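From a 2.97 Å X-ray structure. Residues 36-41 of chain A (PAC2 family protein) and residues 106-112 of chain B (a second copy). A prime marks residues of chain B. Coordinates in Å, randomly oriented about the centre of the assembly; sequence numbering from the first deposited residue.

Chain A (36-41) EVFAAL
Chain B, residues 106-112: AFAHELG

A strand from one copy of the PAC2 family protein, including Glu36 to Ala40, runs nearly antiparallel to the last turns of a helix from a second copy, residues 106′-111′; their N-to-C directions differ by 158° and their axes approach to 6.8 Å. The strand is extended except at Phe38, whose phi/psi of -137/-7 kinks it. The helix keeps its regular bonding, Glu110′ N to Ala106′ O at 2.8 Å and Leu111′ N to Phe107′ O at 2.9 Å, then ends in a Schellman motif at Gly112′, where phi is 67°, a value glycine accepts readily, and Gly112′ N reaches His109′ O at 3.1 Å. The register is set by Phe38 and Leu111′, with CA atoms 5.3 Å apart. No hydrogen bond links the two stretches; they meet through close packing, burying 322 Å² in total. Glu110′ is covered most: its CA-to-CB bond points toward the strand, and with chi1 and chi2 both m and chi3 at -34°, the line from OE1 to OE2 runs roughly along the strand. Its carboxylate spans two residues, OE1 standing 3.5 Å from Val37 CG1 and OE2 3.5 Å from Ala40 CB; OE1 is hydrogen-bonded elsewhere in the structure. Val37 (chi1 t) points toward the helix, while the small Ala40 projects sideways. Leu111′ (m, t) starts sideways but brings CD2 to 3.6 Å from both Phe38 CB and Val37 O. Phe38 (chi1 p, chi2 -87°) points away overall, so its CB makes the apolar contact while the buried ring turns from the helix. Phe107′ (chi1 -80°, chi2 -66°) likewise starts sideways and ends nearer: Phe38 O meets its ring edge, 3.2 Å from CD1, and Ala39 CB lies 3.6 Å from CE1, a methyl packed against the buried aromatic.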

ATOM      1  N   GLU A  36     -30.068   9.236   2.250  1.00 84.61           N
ATOM      2  CA  GLU A  36     -29.183   9.567   3.362  1.00 84.98           C
ATOM      3  C   GLU A  36     -27.802   8.907   3.180  1.00 81.81           C
ATOM      4  O   GLU A  36     -27.699   7.669   3.210  1.00 81.21           O
ATOM      5  CB  GLU A  36     -29.847   9.159   4.704  1.00 87.65           C
ATOM      6  N   VAL A  37     -26.761   9.729   2.974  1.00 79.95           N
ATOM      7  CA  VAL A  37     -25.359   9.257   2.799  1.00 76.40           C
ATOM      8  C   VAL A  37     -24.802   8.540   4.030  1.00 76.17           C
ATOM      9  O   VAL A  37     -25.046   8.939   5.155  1.00 79.44           O
ATOM     10  CB  VAL A  37     -24.403  10.439   2.439  1.00 76.37           C
ATOM     11  CG1 VAL A  37     -22.954  10.024   2.502  1.00 74.98           C
ATOM     12  CG2 VAL A  37     -24.700  10.974   1.053  1.00 75.71           C
ATOM     13  N   PHE A  38     -24.047   7.478   3.826  1.00 73.14           N
ATOM     14  CA  PHE A  38     -23.354   6.861   4.943  1.00 72.66           C
ATOM     15  C   PHE A  38     -21.901   6.461   4.641  1.00 70.42           C
ATOM     16  O   PHE A  38     -21.185   6.039   5.542  1.00 71.40           O
ATOM     17  CB  PHE A  38     -24.131   5.659   5.430  1.00 72.96           C
ATOM     18  CG  PHE A  38     -24.244   4.591   4.418  1.00 71.27           C
ATOM     19  CD1 PHE A  38     -25.281   4.603   3.498  1.00 71.48           C
ATOM     20  CD2 PHE A  38     -23.302   3.575   4.360  1.00 71.00           C
ATOM     21  CE1 PHE A  38     -25.390   3.612   2.538  1.00 69.89           C
ATOM     22  CE2 PHE A  38     -23.394   2.584   3.404  1.00 69.75           C
ATOM     23  CZ  PHE A  38     -24.445   2.609   2.482  1.00 69.37           C
ATOM     24  N   ALA A  39     -21.456   6.572   3.395  1.00 67.31           N
ATOM     25  CA  ALA A  39     -20.076   6.216   3.098  1.00 65.79           C
ATOM     26  C   ALA A  39     -19.579   6.800   1.788  1.00 63.76           C
ATOM     27  O   ALA A  39     -20.295   6.820   0.811  1.00 62.98           O
ATOM     28  CB  ALA A  39     -19.904   4.684   3.102  1.00 64.78           C
ATOM     29  N   ALA A  40     -18.355   7.284   1.785  1.00 63.61           N
ATOM     30  CA  ALA A  40     -17.675   7.599   0.553  1.00 63.02           C
ATOM     31  C   ALA A  40     -16.405   6.733   0.455  1.00 62.81           C
ATOM     32  O   ALA A  40     -15.701   6.554   1.455  1.00 64.41           O
ATOM     33  CB  ALA A  40     -17.319   9.060   0.527  1.00 64.23           C
ATOM     34  N   LEU A  41     -16.105   6.182  -0.721  1.00 61.24           N
ATOM     35  CA  LEU A  41     -14.831   5.492  -0.883  1.00 61.41           C
ATOM     36  C   LEU A  41     -13.681   6.490  -0.800  1.00 63.04           C
ATOM     37  O   LEU A  41     -13.805   7.643  -1.224  1.00 64.14           O
ATOM     38  CB  LEU A  41     -14.739   4.734  -2.192  1.00 59.76           C
ATOM     39  CG  LEU A  41     -15.731   3.598  -2.401  1.00 59.92           C
ATOM     40  CD1 LEU A  41     -15.372   2.822  -3.656  1.00 60.36           C
ATOM     41  CD2 LEU A  41     -15.757   2.676  -1.223  1.00 60.10           C
TER
ATOM     42  N   ALA B 106     -14.003   9.376   8.755  1.00 63.12           N
ATOM     43  CA  ALA B 106     -14.634   9.600   7.453  1.00 64.03           C
ATOM     44  C   ALA B 106     -16.105   9.216   7.531  1.00 64.36           C
ATOM     45  O   ALA B 106     -16.986   9.962   7.046  1.00 66.32           O
ATOM     46  CB  ALA B 106     -13.953   8.835   6.391  1.00 63.19           C
ATOM     47  N   PHE B 107     -16.377   8.076   8.165  1.00 62.18           N
ATOM     48  CA  PHE B 107     -17.739   7.688   8.393  1.00 62.63           C
ATOM     49  C   PHE B 107     -18.430   8.736   9.239  1.00 64.18           C
ATOM     50  O   PHE B 107     -19.552   9.175   8.906  1.00 66.03           O
ATOM     51  CB  PHE B 107     -17.833   6.344   9.068  1.00 60.66           C
ATOM     52  CG  PHE B 107     -17.672   5.206   8.140  1.00 61.89           C
ATOM     53  CD1 PHE B 107     -18.615   4.958   7.162  1.00 64.91           C
ATOM     54  CD2 PHE B 107     -16.564   4.359   8.236  1.00 62.69           C
ATOM     55  CE1 PHE B 107     -18.455   3.882   6.267  1.00 65.80           C
ATOM     56  CE2 PHE B 107     -16.404   3.279   7.368  1.00 62.43           C
ATOM     57  CZ  PHE B 107     -17.347   3.042   6.379  1.00 64.08           C
ATOM     58  N   ALA B 108     -17.764   9.156  10.315  1.00 63.23           N
ATOM     59  CA  ALA B 108     -18.339  10.163  11.182  1.00 64.52           C
ATOM     60  C   ALA B 108     -18.718  11.380  10.354  1.00 66.89           C
ATOM     61  O   ALA B 108     -19.800  11.915  10.487  1.00 68.56           O
ATOM     62  CB  ALA B 108     -17.385  10.531  12.257  1.00 63.92           C
ATOM     63  N   HIS B 109     -17.835  11.778   9.456  1.00 67.75           N
ATOM     64  CA  HIS B 109     -18.082  12.931   8.628  1.00 70.82           C
ATOM     65  C   HIS B 109     -19.232  12.745   7.661  1.00 72.21           C
ATOM     66  O   HIS B 109     -20.102  13.596   7.578  1.00 74.53           O
ATOM     67  CB  HIS B 109     -16.832  13.304   7.867  1.00 71.55           C
ATOM     68  CG  HIS B 109     -16.989  14.530   7.032  1.00 75.79           C
ATOM     69  ND1 HIS B 109     -17.242  14.480   5.677  1.00 79.19           N
ATOM     70  CD2 HIS B 109     -16.927  15.841   7.355  1.00 79.41           C
ATOM     71  CE1 HIS B 109     -17.319  15.706   5.194  1.00 83.11           C
ATOM     72  NE2 HIS B 109     -17.135  16.551   6.193  1.00 85.52           N
ATOM     73  N   GLU B 110     -19.230  11.647   6.913  1.00 71.69           N
ATOM     74  CA  GLU B 110     -20.315  11.396   5.967  1.00 73.34           C
ATOM     75  C   GLU B 110     -21.656  11.380   6.670  1.00 74.02           C
ATOM     76  O   GLU B 110     -22.647  11.864   6.127  1.00 76.73           O
ATOM     77  CB  GLU B 110     -20.119  10.091   5.216  1.00 72.07           C
ATOM     78  CG  GLU B 110     -18.876  10.053   4.361  1.00 74.01           C
ATOM     79  CD  GLU B 110     -18.807  11.134   3.265  1.00 79.24           C
ATOM     80  OE1 GLU B 110     -19.847  11.529   2.680  1.00 82.27           O
ATOM     81  OE2 GLU B 110     -17.676  11.572   2.961  1.00 80.96           O
ATOM     82  N   LEU B 111     -21.673  10.834   7.886  1.00 72.45           N
ATOM     83  CA  LEU B 111     -22.907  10.673   8.646  1.00 72.95           C
ATOM     84  C   LEU B 111     -23.287  11.908   9.427  1.00 75.13           C
ATOM     85  O   LEU B 111     -24.368  11.957  10.003  1.00 77.50           O
ATOM     86  CB  LEU B 111     -22.806   9.493   9.594  1.00 70.36           C
ATOM     87  CG  LEU B 111     -22.712   8.121   8.925  1.00 68.87           C
ATOM     88  CD1 LEU B 111     -22.086   7.093   9.877  1.00 65.58           C
ATOM     89  CD2 LEU B 111     -24.059   7.669   8.428  1.00 67.33           C
ATOM     90  N   GLY B 112     -22.416  12.908   9.445  1.00 75.56           N
ATOM     91  CA  GLY B 112     -22.659  14.119  10.203  1.00 77.29           C
ATOM     92  C   GLY B 112     -22.648  13.902  11.705  1.00 76.96           C
ATOM     93  O   GLY B 112     -23.349  14.596  12.425  1.00 79.36           O
TER